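Long-range contacts in cyclic UMP-AMP synthase (Rhodothermus marinus SG0.5JP17-172, PDB 6E0K), which makes the cyclic dinucleotide 3',3'-cUAMP from UTP and ATP as the signal of a bacterial CBASS antiphage defence system: residues A[6-11]-A[190-195]; A[12-17]-A[50-55]; A[29-34]-A[101-106]; A[39-44]-A[63-68]. All blocks are in the same frame, centred on the assembly; numbering follows the deposited sequence.

Interaction 1: A[6-11]-A[190-195]; sequences SQLERW and IRMFKN
Asn195 carries the single direct hydrogen bond of this helix-helix crossing. Its CB points at helix 5-11 and packs 3.6 Å from CB of Trp11. From CB the amide turns to Trp11 O, with chi1 at -95° and so displaced from the usual staggered position, and donates ND2 to Trp11 O at 2.7 Å. That bond is almost straight (172°) and lies in the amide plane of Asn195, but it meets the carbonyl from above its plane. Trp11 is the last residue of helix 5-11, where a carbonyl commonly lacks an i+4 donor, so the amide gives that carbonyl a side-chain donor. Met192 CA also approaches Trp11 O, in a CA-H...O contact of 3.5 Å.

The indole of Trp11, with CG anti to the carbonyl carbon, lies obliquely against Asn195: CG and CD1 both rest on Asn195 CB. Met192 is near anti at both chi1 and chi2, which carries SD to 3.9 Å from Leu8 CB and close to Leu8 CD2; the bend at chi3 then turns CE over a face of the Phe193 ring.

The two axes cross at 102°, 8.3 Å apart. Around this crossing, helix 231-244 packs on Leu8 and Met192 through Phe231, helix 269-285 meets Leu8 and Trp11 through Trp283 and Leu282, and Lys194, an ATP-binding residue, turns from helix 186-202 toward helix 212-220.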
loop_
_atom_site.group_PDB
_atom_site.type_symbol
_atom_site.label_atom_id
_atom_site.label_comp_id
_atom_site.label_asym_id
_atom_site.label_seq_id
_atom_site.Cartn_x
_atom_site.Cartn_y
_atom_site.Cartn_z
ATOM N N SER A 6 7.369 -18.178 -20.011
ATOM C CA SER A 6 7.618 -18.911 -18.774
ATOM C C SER A 6 8.377 -18.074 -17.757
ATOM O O SER A 6 8.202 -18.264 -16.545
ATOM C CB SER A 6 8.396 -20.187 -19.068
ATOM O OG SER A 6 9.620 -19.881 -19.723
ATOM N N GLN A 7 9.260 -17.188 -18.219
ATOM C CA GLN A 7 9.946 -16.290 -17.300
ATOM C C GLN A 7 8.977 -15.280 -16.704
ATOM O O GLN A 7 8.998 -15.030 -15.494
ATOM C CB GLN A 7 11.093 -15.572 -18.018
ATOM C CG GLN A 7 11.861 -14.595 -17.133
ATOM C CD GLN A 7 12.550 -15.287 -15.974
ATOM O OE1 GLN A 7 13.617 -15.881 -16.140
ATOM N NE2 GLN A 7 11.934 -15.234 -14.799
ATOM N N LEU A 8 8.127 -14.681 -17.537
ATOM C CA LEU A 8 7.135 -13.753 -17.011
ATOM C C LEU A 8 6.185 -14.456 -16.053
ATOM O O LEU A 8 5.809 -13.891 -15.020
ATOM C CB LEU A 8 6.360 -13.115 -18.161
ATOM C CG LEU A 8 7.228 -12.343 -19.154
ATOM C CD1 LEU A 8 6.365 -11.879 -20.317
ATOM C CD2 LEU A 8 7.871 -11.144 -18.462
ATOM N N GLU A 9 5.806 -15.698 -16.367
ATOM C CA GLU A 9 4.894 -16.421 -15.484
ATOM C C GLU A 9 5.542 -16.699 -14.132
ATOM O O GLU A 9 4.893 -16.561 -13.090
ATOM C CB GLU A 9 4.434 -17.722 -16.146
ATOM C CG GLU A 9 3.191 -18.359 -15.494
ATOM C CD GLU A 9 3.504 -19.137 -14.224
ATOM O OE1 GLU A 9 4.641 -19.636 -14.084
ATOM O OE2 GLU A 9 2.605 -19.248 -13.364
ATOM N N ARG A 10 6.822 -17.083 -14.118
ATOM C CA ARG A 10 7.519 -17.246 -12.843
ATOM C C ARG A 10 7.532 -15.944 -12.048
ATOM O O ARG A 10 7.306 -15.939 -10.829
ATOM C CB ARG A 10 8.951 -17.739 -13.084
ATOM C CG ARG A 10 9.061 -19.225 -13.365
ATOM C CD ARG A 10 10.502 -19.711 -13.201
ATOM N NE ARG A 10 11.408 -19.060 -14.143
ATOM C CZ ARG A 10 11.542 -19.423 -15.415
ATOM N NH1 ARG A 10 10.822 -20.425 -15.895
ATOM N NH2 ARG A 10 12.390 -18.781 -16.211
ATOM N N TRP A 11 7.796 -14.826 -12.726
ATOM C CA TRP A 11 7.792 -13.537 -12.053
ATOM C C TRP A 11 6.416 -13.170 -11.512
ATOM O O TRP A 11 6.325 -12.373 -10.570
ATOM C CB TRP A 11 8.278 -12.457 -13.022
ATOM C CG TRP A 11 9.765 -12.414 -13.232
ATOM C CD1 TRP A 11 10.733 -12.979 -12.451
ATOM C CD2 TRP A 11 10.442 -11.735 -14.291
ATOM N NE1 TRP A 11 11.982 -12.693 -12.969
ATOM C CE2 TRP A 11 11.827 -11.930 -14.098
ATOM C CE3 TRP A 11 10.010 -10.971 -15.382
ATOM C CZ2 TRP A 11 12.784 -11.418 -14.976
ATOM C CZ3 TRP A 11 10.965 -10.452 -16.249
ATOM C CH2 TRP A 11 12.334 -10.681 -16.037
ATOM N N ILE A 190 0.762 -7.171 -11.495
ATOM C CA ILE A 190 1.538 -6.366 -10.558
ATOM C C ILE A 190 2.766 -7.134 -10.097
ATOM O O ILE A 190 3.883 -6.602 -10.069
ATOM C CB ILE A 190 0.679 -5.951 -9.355
ATOM C CG1 ILE A 190 -0.390 -4.939 -9.776
ATOM C CG2 ILE A 190 1.561 -5.361 -8.261
ATOM C CD1 ILE A 190 -1.383 -4.678 -8.636
ATOM N N ARG A 191 2.576 -8.401 -9.732
ATOM C CA ARG A 191 3.702 -9.173 -9.220
ATOM C C ARG A 191 4.749 -9.398 -10.298
ATOM O O ARG A 191 5.949 -9.328 -10.020
ATOM C CB ARG A 191 3.214 -10.505 -8.644
ATOM C CG ARG A 191 2.263 -10.281 -7.455
ATOM C CD ARG A 191 1.954 -11.575 -6.703
ATOM N NE ARG A 191 1.435 -12.610 -7.594
ATOM C CZ ARG A 191 0.156 -12.979 -7.677
ATOM N NH1 ARG A 191 -0.770 -12.433 -6.898
ATOM N NH2 ARG A 191 -0.189 -13.933 -8.548
ATOM N N MET A 192 4.306 -9.663 -11.532
ATOM C CA MET A 192 5.229 -9.793 -12.659
ATOM C C MET A 192 6.111 -8.557 -12.790
ATOM O O MET A 192 7.336 -8.665 -12.893
ATOM C CB MET A 192 4.446 -10.020 -13.946
ATOM C CG MET A 192 5.353 -10.106 -15.181
ATOM S SD MET A 192 4.420 -10.059 -16.720
ATOM C CE MET A 192 3.826 -8.361 -16.731
ATOM N N PHE A 193 5.509 -7.368 -12.758
ATOM C CA PHE A 193 6.316 -6.162 -12.899
ATOM C C PHE A 193 7.191 -5.915 -11.673
ATOM O O PHE A 193 8.328 -5.452 -11.812
ATOM C CB PHE A 193 5.421 -4.959 -13.192
ATOM C CG PHE A 193 4.981 -4.885 -14.622
ATOM C CD1 PHE A 193 5.913 -4.724 -15.643
ATOM C CD2 PHE A 193 3.635 -4.959 -14.956
ATOM C CE1 PHE A 193 5.511 -4.657 -16.971
ATOM C CE2 PHE A 193 3.222 -4.867 -16.286
ATOM C CZ PHE A 193 4.174 -4.730 -17.298
ATOM N N LYS A 194 6.693 -6.214 -10.469
ATOM C CA LYS A 194 7.549 -6.120 -9.287
ATOM C C LYS A 194 8.771 -7.020 -9.406
ATOM O O LYS A 194 9.889 -6.614 -9.070
ATOM C CB LYS A 194 6.758 -6.479 -8.021
ATOM C CG LYS A 194 5.861 -5.385 -7.524
ATOM C CD LYS A 194 5.146 -5.896 -6.280
ATOM C CE LYS A 194 4.362 -4.846 -5.568
ATOM N NZ LYS A 194 4.097 -5.404 -4.195
ATOM N N ASN A 195 8.570 -8.271 -9.816
ATOM C CA ASN A 195 9.714 -9.168 -9.963
ATOM C C ASN A 195 10.624 -8.758 -11.120
ATOM O O ASN A 195 11.848 -8.933 -11.031
ATOM C CB ASN A 195 9.232 -10.604 -10.134
ATOM C CG ASN A 195 9.199 -11.374 -8.819
ATOM O OD1 ASN A 195 10.121 -11.293 -7.994
ATOM N ND2 ASN A 195 8.125 -12.118 -8.611
#

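Interaction 2: A[12-17]-A[50-55]; sequences SHQGAT and KNSTNI
Two irregular loops meet here, one joining helix 5-11 to helix 18-32 and the other leaving helix 47-50, which ends in a Schellman motif with Ser52 as its C-prime residue at positive phi. The second loop belongs to the nucleotidyltransferase domain and follows the short helix 47-50 that bears Gly47 and Ser48, both ATP-binding; Asn54 packs against Ser48.

Direct hydrogen bonds converge on Asn54, which is gripped through both its backbone and its side chain. Gly15 N donates to Asn54 O at 3.0 Å, from above the carbonyl plane. Gln14 NE2 donates to Asn54 OD1 at 2.9 Å, nearly straight (165°) and on a lone pair in the carbonyl plane. In return Asn54 ND2 reaches Gly15 O in a weak, bent bond and has a further acceptor in Arg56 O. The Asn54 amide is brought to the 12-17 loop by CG sitting in the crowded position between backbone N and carbonyl carbon (chi1 57°), whereas Gln14 runs out fully extended, CG anti to the backbone N. The two amide planes stand 72° apart.

Beyond the hydrogen bonds, contact is slight. Gln14 CG comes 3.4 Å from Asn54 OD1, Thr17 CG2 flanks the same amide, and Gly15 passes close by Asn54 and Ile55, its CA 4.8 Å from Ile55 CA.

Water closes both ends. One molecule donates to His13 O and Ile55 O, tying backbone to backbone. The other accepts from Gln14 NE2 at 3.0 Å and lies 2.7 Å from Ser52 OG.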
loop_
_atom_site.group_PDB
_atom_site.type_symbol
_atom_site.label_atom_id
_atom_site.label_comp_id
_atom_site.label_asym_id
_atom_site.label_seq_id
_atom_site.Cartn_x
_atom_site.Cartn_y
_atom_site.Cartn_z
ATOM N N SER A 12 5.342 -13.744 -12.065
ATOM C CA SER A 12 4.004 -13.451 -11.564
ATOM C C SER A 12 3.659 -14.193 -10.276
ATOM O O SER A 12 2.595 -13.927 -9.706
ATOM C CB SER A 12 2.944 -13.783 -12.619
ATOM O OG SER A 12 2.668 -15.188 -12.642
ATOM N N HIS A 13 4.500 -15.117 -9.812
ATOM C CA HIS A 13 4.133 -15.902 -8.635
ATOM C C HIS A 13 4.042 -15.044 -7.378
ATOM O O HIS A 13 4.806 -14.100 -7.178
ATOM C CB HIS A 13 5.141 -17.015 -8.394
ATOM C CG HIS A 13 5.137 -18.061 -9.459
ATOM N ND1 HIS A 13 6.093 -19.053 -9.528
ATOM C CD2 HIS A 13 4.288 -18.283 -10.490
ATOM C CE1 HIS A 13 5.842 -19.830 -10.566
ATOM N NE2 HIS A 13 4.749 -19.390 -11.163
ATOM N N GLN A 14 3.118 -15.423 -6.504
ATOM C CA GLN A 14 2.974 -14.781 -5.210
ATOM C C GLN A 14 3.821 -15.502 -4.169
ATOM O O GLN A 14 3.904 -16.733 -4.162
ATOM C CB GLN A 14 1.506 -14.787 -4.789
ATOM C CG GLN A 14 1.188 -13.866 -3.603
ATOM C CD GLN A 14 -0.243 -13.984 -3.132
ATOM O OE1 GLN A 14 -1.081 -14.654 -3.760
ATOM N NE2 GLN A 14 -0.541 -13.325 -2.022
ATOM N N GLY A 15 4.458 -14.729 -3.296
ATOM C CA GLY A 15 5.076 -15.313 -2.124
ATOM C C GLY A 15 4.048 -15.924 -1.187
ATOM O O GLY A 15 2.850 -15.607 -1.215
ATOM N N ALA A 16 4.528 -16.823 -0.336
ATOM C CA ALA A 16 3.642 -17.441 0.637
ATOM C C ALA A 16 3.093 -16.388 1.590
ATOM O O ALA A 16 3.752 -15.388 1.884
ATOM C CB ALA A 16 4.383 -18.515 1.426
ATOM N N THR A 17 1.872 -16.621 2.079
ATOM C CA THR A 17 1.225 -15.681 2.990
ATOM C C THR A 17 0.873 -16.276 4.343
ATOM O O THR A 17 0.318 -15.555 5.177
ATOM C CB THR A 17 -0.063 -15.107 2.381
ATOM O OG1 THR A 17 -1.023 -16.156 2.194
ATOM C CG2 THR A 17 0.216 -14.417 1.048
ATOM N N LYS A 50 -1.756 -8.003 2.164
ATOM C CA LYS A 50 -3.194 -7.788 2.109
ATOM C C LYS A 50 -3.686 -7.787 0.676
ATOM O O LYS A 50 -4.744 -8.356 0.367
ATOM C CB LYS A 50 -3.541 -6.456 2.770
ATOM C CG LYS A 50 -4.994 -6.058 2.636
ATOM C CD LYS A 50 -5.900 -6.999 3.396
ATOM C CE LYS A 50 -7.334 -6.511 3.370
ATOM N NZ LYS A 50 -8.240 -7.370 4.177
ATOM N N ASN A 51 -2.928 -7.159 -0.210
ATOM C CA ASN A 51 -3.371 -6.950 -1.578
ATOM C C ASN A 51 -2.929 -8.057 -2.510
ATOM O O ASN A 51 -3.132 -7.945 -3.726
ATOM C CB ASN A 51 -2.888 -5.591 -2.077
ATOM C CG ASN A 51 -3.674 -4.451 -1.449
ATOM O OD1 ASN A 51 -4.742 -4.086 -1.933
ATOM N ND2 ASN A 51 -3.173 -3.926 -0.339
ATOM N N SER A 52 -2.372 -9.137 -1.952
ATOM C CA SER A 52 -1.912 -10.297 -2.711
ATOM C C SER A 52 -0.876 -9.921 -3.753
ATOM O O SER A 52 -0.769 -10.580 -4.785
ATOM C CB SER A 52 -3.072 -11.039 -3.384
ATOM O OG SER A 52 -4.015 -11.459 -2.425
ATOM N N THR A 53 -0.086 -8.884 -3.498
ATOM C CA THR A 53 0.971 -8.504 -4.423
ATOM C C THR A 53 2.357 -8.745 -3.853
ATOM O O THR A 53 3.341 -8.277 -4.435
ATOM C CB THR A 53 0.827 -7.034 -4.826
ATOM O OG1 THR A 53 0.861 -6.221 -3.649
ATOM C CG2 THR A 53 -0.494 -6.807 -5.534
ATOM N N ASN A 54 2.470 -9.502 -2.761
ATOM C CA ASN A 54 3.783 -9.815 -2.208
ATOM C C ASN A 54 4.542 -10.786 -3.116
ATOM O O ASN A 54 3.993 -11.802 -3.561
ATOM C CB ASN A 54 3.643 -10.408 -0.799
ATOM C CG ASN A 54 2.770 -11.650 -0.775
ATOM O OD1 ASN A 54 1.572 -11.587 -1.081
ATOM N ND2 ASN A 54 3.358 -12.779 -0.398
ATOM N N ILE A 55 5.797 -10.451 -3.425
ATOM C CA ILE A 55 6.624 -11.340 -4.243
ATOM C C ILE A 55 7.536 -12.218 -3.401
ATOM O O ILE A 55 8.166 -13.142 -3.944
ATOM C CB ILE A 55 7.445 -10.550 -5.290
ATOM C CG1 ILE A 55 8.353 -9.518 -4.617
ATOM C CG2 ILE A 55 6.507 -9.893 -6.310
ATOM C CD1 ILE A 55 9.334 -8.843 -5.572
HETATM O O HOH W 1 7.450 -14.064 -6.467
HETATM O O HOH W 2 -2.871 -12.528 -0.231
#

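Interaction 3: A[29-34]-A[101-106]; sequences AALDRY and RALTDY
Tyr34 leaves the turn after helix 18-32 with CG anti to the backbone N (chi1 -166°), which lays its ring along helix 92-107. CB meets the methyl of Ala102 first, and CG follows at 3.5 Å from Ala102 CB. CD1 touches CA and CB of the same alanine, while CE1 passes on to Ala102 N and Arg101 CB, with Asp105 OD2 near the ring plane at its edge. At the tip, Arg101 NE donates to Tyr34 OH at 3.2 Å, the hydroxyl lying in the guanidinium plane. Asp98 is the stronger polar partner of both, hydrogen-bonded to Tyr34 OH and salt-bridged to Arg101.

One turn further along, Tyr106 answers in the reverse sense. Ala30 CA sits over one face of its ring, offset toward the rim, and Arg33 CD reaches CD1. The small alanines let the backbones approach, and a water donating to both Ala30 O and Ala102 O joins them.

On the side toward the sheet, Leu31 CD2 contacts Ala102 CB and Leu103 CD2. Leu103 continues onto Leu119 and Val121 of strand 119-122 and Val112 of strand 112-114, so both helices pack on the nucleotidyltransferase sheet, helix 92-107 here through Leu103.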
loop_
_atom_site.group_PDB
_atom_site.type_symbol
_atom_site.label_atom_id
_atom_site.label_comp_id
_atom_site.label_asym_id
_atom_site.label_seq_id
_atom_site.Cartn_x
_atom_site.Cartn_y
_atom_site.Cartn_z
ATOM N N ALA A 29 -4.305 -11.066 18.698
ATOM C CA ALA A 29 -4.420 -11.754 19.973
ATOM C C ALA A 29 -3.797 -10.944 21.105
ATOM O O ALA A 29 -4.307 -10.946 22.230
ATOM C CB ALA A 29 -3.764 -13.136 19.861
ATOM N N ALA A 30 -2.692 -10.246 20.826
ATOM C CA ALA A 30 -2.088 -9.380 21.833
ATOM C C ALA A 30 -3.068 -8.295 22.269
ATOM O O ALA A 30 -3.234 -8.022 23.464
ATOM C CB ALA A 30 -0.802 -8.759 21.279
ATOM N N LEU A 31 -3.746 -7.676 21.307
ATOM C CA LEU A 31 -4.657 -6.592 21.660
ATOM C C LEU A 31 -5.922 -7.110 22.338
ATOM O O LEU A 31 -6.523 -6.394 23.153
ATOM C CB LEU A 31 -4.993 -5.772 20.419
ATOM C CG LEU A 31 -3.779 -5.155 19.711
ATOM C CD1 LEU A 31 -4.220 -4.146 18.681
ATOM C CD2 LEU A 31 -2.829 -4.499 20.686
ATOM N N ASP A 32 -6.327 -8.349 22.037
ATOM C CA ASP A 32 -7.491 -8.931 22.706
ATOM C C ASP A 32 -7.271 -9.076 24.204
ATOM O O ASP A 32 -8.241 -9.096 24.975
ATOM C CB ASP A 32 -7.825 -10.304 22.114
ATOM C CG ASP A 32 -8.578 -10.219 20.805
ATOM O OD1 ASP A 32 -9.256 -9.202 20.567
ATOM O OD2 ASP A 32 -8.516 -11.184 20.017
ATOM N N ARG A 33 -6.019 -9.197 24.642
ATOM C CA ARG A 33 -5.744 -9.387 26.062
ATOM C C ARG A 33 -5.767 -8.097 26.874
ATOM O O ARG A 33 -5.791 -8.164 28.108
ATOM C CB ARG A 33 -4.403 -10.099 26.219
ATOM C CG ARG A 33 -4.519 -11.551 25.796
ATOM C CD ARG A 33 -3.219 -12.219 25.435
ATOM N NE ARG A 33 -3.439 -13.661 25.359
ATOM C CZ ARG A 33 -4.137 -14.263 24.399
ATOM N NH1 ARG A 33 -4.685 -13.553 23.410
ATOM N NH2 ARG A 33 -4.299 -15.581 24.438
ATOM N N TYR A 34 -5.803 -6.941 26.227
ATOM C CA TYR A 34 -5.738 -5.652 26.895
ATOM C C TYR A 34 -7.139 -5.144 27.224
ATOM O O TYR A 34 -8.114 -5.465 26.537
ATOM C CB TYR A 34 -5.009 -4.663 25.986
ATOM C CG TYR A 34 -4.566 -3.368 26.632
ATOM C CD1 TYR A 34 -3.444 -3.329 27.451
ATOM C CD2 TYR A 34 -5.239 -2.176 26.381
ATOM C CE1 TYR A 34 -3.022 -2.145 28.027
ATOM C CE2 TYR A 34 -4.824 -0.987 26.959
ATOM C CZ TYR A 34 -3.708 -0.977 27.770
ATOM O OH TYR A 34 -3.278 0.195 28.346
ATOM N N ARG A 101 1.334 -0.213 25.234
ATOM C CA ARG A 101 1.292 -1.004 26.461
ATOM C C ARG A 101 0.778 -2.412 26.192
ATOM O O ARG A 101 1.328 -3.388 26.712
ATOM C CB ARG A 101 0.414 -0.313 27.505
ATOM C CG ARG A 101 1.148 0.718 28.339
ATOM C CD ARG A 101 0.316 1.145 29.537
ATOM N NE ARG A 101 -0.806 1.985 29.129
ATOM C CZ ARG A 101 -0.697 3.284 28.873
ATOM N NH1 ARG A 101 0.485 3.877 28.980
ATOM N NH2 ARG A 101 -1.760 3.987 28.503
ATOM N N ALA A 102 -0.267 -2.534 25.376
ATOM C CA ALA A 102 -0.825 -3.844 25.058
ATOM C C ALA A 102 0.207 -4.728 24.376
ATOM O O ALA A 102 0.357 -5.910 24.714
ATOM C CB ALA A 102 -2.049 -3.675 24.161
ATOM N N LEU A 103 0.925 -4.177 23.404
ATOM C CA LEU A 103 1.918 -4.980 22.697
ATOM C C LEU A 103 3.086 -5.339 23.607
ATOM O O LEU A 103 3.570 -6.474 23.587
ATOM C CB LEU A 103 2.406 -4.225 21.464
ATOM C CG LEU A 103 1.302 -3.955 20.441
ATOM C CD1 LEU A 103 1.815 -3.000 19.362
ATOM C CD2 LEU A 103 0.815 -5.265 19.841
ATOM N N THR A 104 3.562 -4.380 24.398
ATOM C CA THR A 104 4.657 -4.648 25.323
ATOM C C THR A 104 4.266 -5.695 26.362
ATOM O O THR A 104 5.074 -6.564 26.710
ATOM C CB THR A 104 5.078 -3.343 26.000
ATOM O OG1 THR A 104 5.474 -2.395 24.992
ATOM C CG2 THR A 104 6.234 -3.582 26.952
ATOM N N ASP A 105 3.034 -5.624 26.874
ATOM C CA ASP A 105 2.591 -6.614 27.856
ATOM C C ASP A 105 2.638 -8.014 27.265
ATOM O O ASP A 105 3.009 -8.976 27.947
ATOM C CB ASP A 105 1.160 -6.324 28.326
ATOM C CG ASP A 105 1.050 -5.104 29.233
ATOM O OD1 ASP A 105 2.067 -4.643 29.798
ATOM O OD2 ASP A 105 -0.093 -4.614 29.396
ATOM N N TYR A 106 2.258 -8.145 25.997
ATOM C CA TYR A 106 2.144 -9.471 25.405
ATOM C C TYR A 106 3.497 -10.013 24.938
ATOM O O TYR A 106 3.859 -11.151 25.263
ATOM C CB TYR A 106 1.136 -9.439 24.257
ATOM C CG TYR A 106 0.933 -10.788 23.614
ATOM C CD1 TYR A 106 0.079 -11.724 24.180
ATOM C CD2 TYR A 106 1.603 -11.119 22.449
ATOM C CE1 TYR A 106 -0.099 -12.965 23.598
ATOM C CE2 TYR A 106 1.430 -12.344 21.856
ATOM C CZ TYR A 106 0.578 -13.265 22.433
ATOM O OH TYR A 106 0.419 -14.490 21.819
HETATM O O HOH W 3 -1.704 -7.460 25.691
#

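Interaction 4: A[39-44]-A[63-68]; sequences GKPEVY and VVVQLN
Tyr44 lays its ring face over Val64, whose CB stands 3.8 Å from the ring centroid, 13° off the normal, a CH-pi contact between cross-strand neighbours. These strands, 42-45 and 61-68, form an antiparallel pair in the nucleotidyltransferase sheet; strand 61-68 bears the Mg(2+)-binding Asp62, with Asp60, also a Mg(2+) ligand, just before it. Glu42-Gln66 and Tyr44-Val64 are hydrogen-bonded pairs, and Val43-Val65 between them is non-hydrogen-bonded. The bond from Val64 N to Tyr44 O is the shortest backbone link, 2.7 Å and nearly along the C=O axis.

On the face of Val43 and Val65 the contact is apolar: Val43 CG1 meets Val63 CG1 at 3.6 Å, and Pro41 lies beside Val65. Helices 18-32 and 92-107 cover this side through Leu31 and Phe95.

The face of Glu42, Tyr44 and Gln66 carries a polar chain. Glu42 OE2 accepts from Asn68 ND2 at 2.9 Å and is salt-bridged to Lys169, while Asn68 OD1 accepts from both Gln66 NE2 and Gln135. Tyr44, with chi1 at 60°, tilts over its neighbour strand so that Tyr44 OH donates to Gln66 OE1 at 2.7 Å, from above the amide carbonyl plane.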
loop_
_atom_site.group_PDB
_atom_site.type_symbol
_atom_site.label_atom_id
_atom_site.label_comp_id
_atom_site.label_asym_id
_atom_site.label_seq_id
_atom_site.Cartn_x
_atom_site.Cartn_y
_atom_site.Cartn_z
ATOM N N GLY A 39 -12.829 1.964 23.751
ATOM C CA GLY A 39 -13.072 1.358 22.459
ATOM C C GLY A 39 -11.935 0.424 22.095
ATOM O O GLY A 39 -10.749 0.748 22.253
ATOM N N LYS A 40 -12.289 -0.720 21.605
ATOM C CA LYS A 40 -11.307 -1.699 21.177
ATOM C C LYS A 40 -11.004 -1.502 19.698
ATOM O O LYS A 40 -11.935 -1.454 18.887
ATOM C CB LYS A 40 -11.838 -3.095 21.413
ATOM C CG LYS A 40 -10.884 -4.178 21.062
ATOM C CD LYS A 40 -11.553 -5.494 21.351
ATOM C CE LYS A 40 -10.605 -6.622 21.146
ATOM N NZ LYS A 40 -11.228 -7.878 21.652
ATOM N N PRO A 41 -9.744 -1.370 19.302
ATOM C CA PRO A 41 -9.446 -1.082 17.900
ATOM C C PRO A 41 -9.589 -2.317 17.028
ATOM O O PRO A 41 -9.550 -3.460 17.495
ATOM C CB PRO A 41 -7.992 -0.609 17.934
ATOM C CG PRO A 41 -7.414 -1.350 19.115
ATOM C CD PRO A 41 -8.527 -1.370 20.134
ATOM N N GLU A 42 -9.767 -2.068 15.738
ATOM C CA GLU A 42 -9.691 -3.169 14.790
ATOM C C GLU A 42 -8.251 -3.342 14.333
ATOM O O GLU A 42 -7.429 -2.420 14.407
ATOM C CB GLU A 42 -10.617 -2.949 13.593
ATOM C CG GLU A 42 -10.229 -1.795 12.705
ATOM C CD GLU A 42 -11.068 -1.727 11.432
ATOM O OE1 GLU A 42 -11.382 -2.787 10.853
ATOM O OE2 GLU A 42 -11.413 -0.608 11.015
ATOM N N VAL A 43 -7.938 -4.554 13.884
ATOM C CA VAL A 43 -6.597 -4.900 13.448
ATOM C C VAL A 43 -6.734 -5.532 12.077
ATOM O O VAL A 43 -7.414 -6.558 11.933
ATOM C CB VAL A 43 -5.910 -5.874 14.423
ATOM C CG1 VAL A 43 -4.458 -6.105 14.014
ATOM C CG2 VAL A 43 -6.016 -5.357 15.850
ATOM N N TYR A 44 -6.111 -4.927 11.071
ATOM C CA TYR A 44 -6.180 -5.478 9.728
ATOM C C TYR A 44 -4.856 -5.272 9.011
ATOM O O TYR A 44 -3.995 -4.508 9.451
ATOM C CB TYR A 44 -7.355 -4.880 8.934
ATOM C CG TYR A 44 -7.361 -3.379 8.717
ATOM C CD1 TYR A 44 -7.944 -2.523 9.649
ATOM C CD2 TYR A 44 -6.826 -2.821 7.553
ATOM C CE1 TYR A 44 -7.979 -1.143 9.434
ATOM C CE2 TYR A 44 -6.851 -1.443 7.333
ATOM C CZ TYR A 44 -7.424 -0.617 8.279
ATOM O OH TYR A 44 -7.460 0.744 8.060
ATOM N N VAL A 63 0.691 -3.925 9.396
ATOM C CA VAL A 63 -0.504 -4.104 10.207
ATOM C C VAL A 63 -1.068 -2.736 10.554
ATOM O O VAL A 63 -0.316 -1.817 10.889
ATOM C CB VAL A 63 -0.185 -4.896 11.491
ATOM C CG1 VAL A 63 -1.446 -5.107 12.335
ATOM C CG2 VAL A 63 0.483 -6.231 11.133
ATOM N N VAL A 64 -2.388 -2.608 10.484
ATOM C CA VAL A 64 -3.087 -1.387 10.876
ATOM C C VAL A 64 -3.880 -1.665 12.150
ATOM O O VAL A 64 -4.671 -2.610 12.201
ATOM C CB VAL A 64 -4.026 -0.901 9.760
ATOM C CG1 VAL A 64 -4.680 0.411 10.183
ATOM C CG2 VAL A 64 -3.273 -0.709 8.453
ATOM N N VAL A 65 -3.674 -0.836 13.170
ATOM C CA VAL A 65 -4.421 -0.907 14.420
ATOM C C VAL A 65 -5.234 0.380 14.499
ATOM O O VAL A 65 -4.674 1.463 14.713
ATOM C CB VAL A 65 -3.479 -1.088 15.617
ATOM C CG1 VAL A 65 -4.239 -0.995 16.920
ATOM C CG2 VAL A 65 -2.804 -2.457 15.519
ATOM N N GLN A 66 -6.540 0.281 14.267
ATOM C CA GLN A 66 -7.372 1.452 13.986
ATOM C C GLN A 66 -8.481 1.586 15.019
ATOM O O GLN A 66 -9.294 0.669 15.196
ATOM C CB GLN A 66 -7.958 1.361 12.575
ATOM C CG GLN A 66 -8.942 2.493 12.274
ATOM C CD GLN A 66 -9.359 2.524 10.817
ATOM O OE1 GLN A 66 -8.532 2.324 9.920
ATOM N NE2 GLN A 66 -10.637 2.803 10.565
ATOM N N LEU A 67 -8.526 2.739 15.689
ATOM C CA LEU A 67 -9.592 3.030 16.637
ATOM C C LEU A 67 -10.800 3.563 15.883
ATOM O O LEU A 67 -10.671 4.493 15.080
ATOM C CB LEU A 67 -9.114 4.056 17.661
ATOM C CG LEU A 67 -10.120 4.372 18.754
ATOM C CD1 LEU A 67 -10.310 3.151 19.619
ATOM C CD2 LEU A 67 -9.670 5.583 19.571
ATOM N N ASN A 68 -11.972 2.969 16.128
ATOM C CA ASN A 68 -13.199 3.366 15.444
ATOM C C ASN A 68 -14.267 3.929 16.364
ATOM O O ASN A 68 -15.344 4.295 15.880
ATOM C CB ASN A 68 -13.781 2.175 14.674
ATOM C CG ASN A 68 -12.950 1.810 13.478
ATOM O OD1 ASN A 68 -12.594 2.682 12.689
ATOM N ND2 ASN A 68 -12.631 0.526 13.331
HETATM O O HOH W 4 -12.903 0.980 17.906
#

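In the fold
Interaction 4 is the most buried of the four, a strand pair held by backbone bonds; interaction 2 is a surface contact of loops, built on amides and water. Interactions 1 and 3 are both partly buried: the first crosses two helices locked by a side-chain bond to a helix end, while the second pairs a helix end and the turn after it with another helix, by aromatic-alanine packing. Interaction 3 packs on the sheet to which interaction 4 belongs: Leu31 touches Val43 and Val65, and Asp32 makes a salt bridge to Lys40. Interactions 1 and 2 also touch, where Arg191 reaches Ser12 O and Ser52 O. Interactions 1 and 4 lie on opposite sides of the chain's centre.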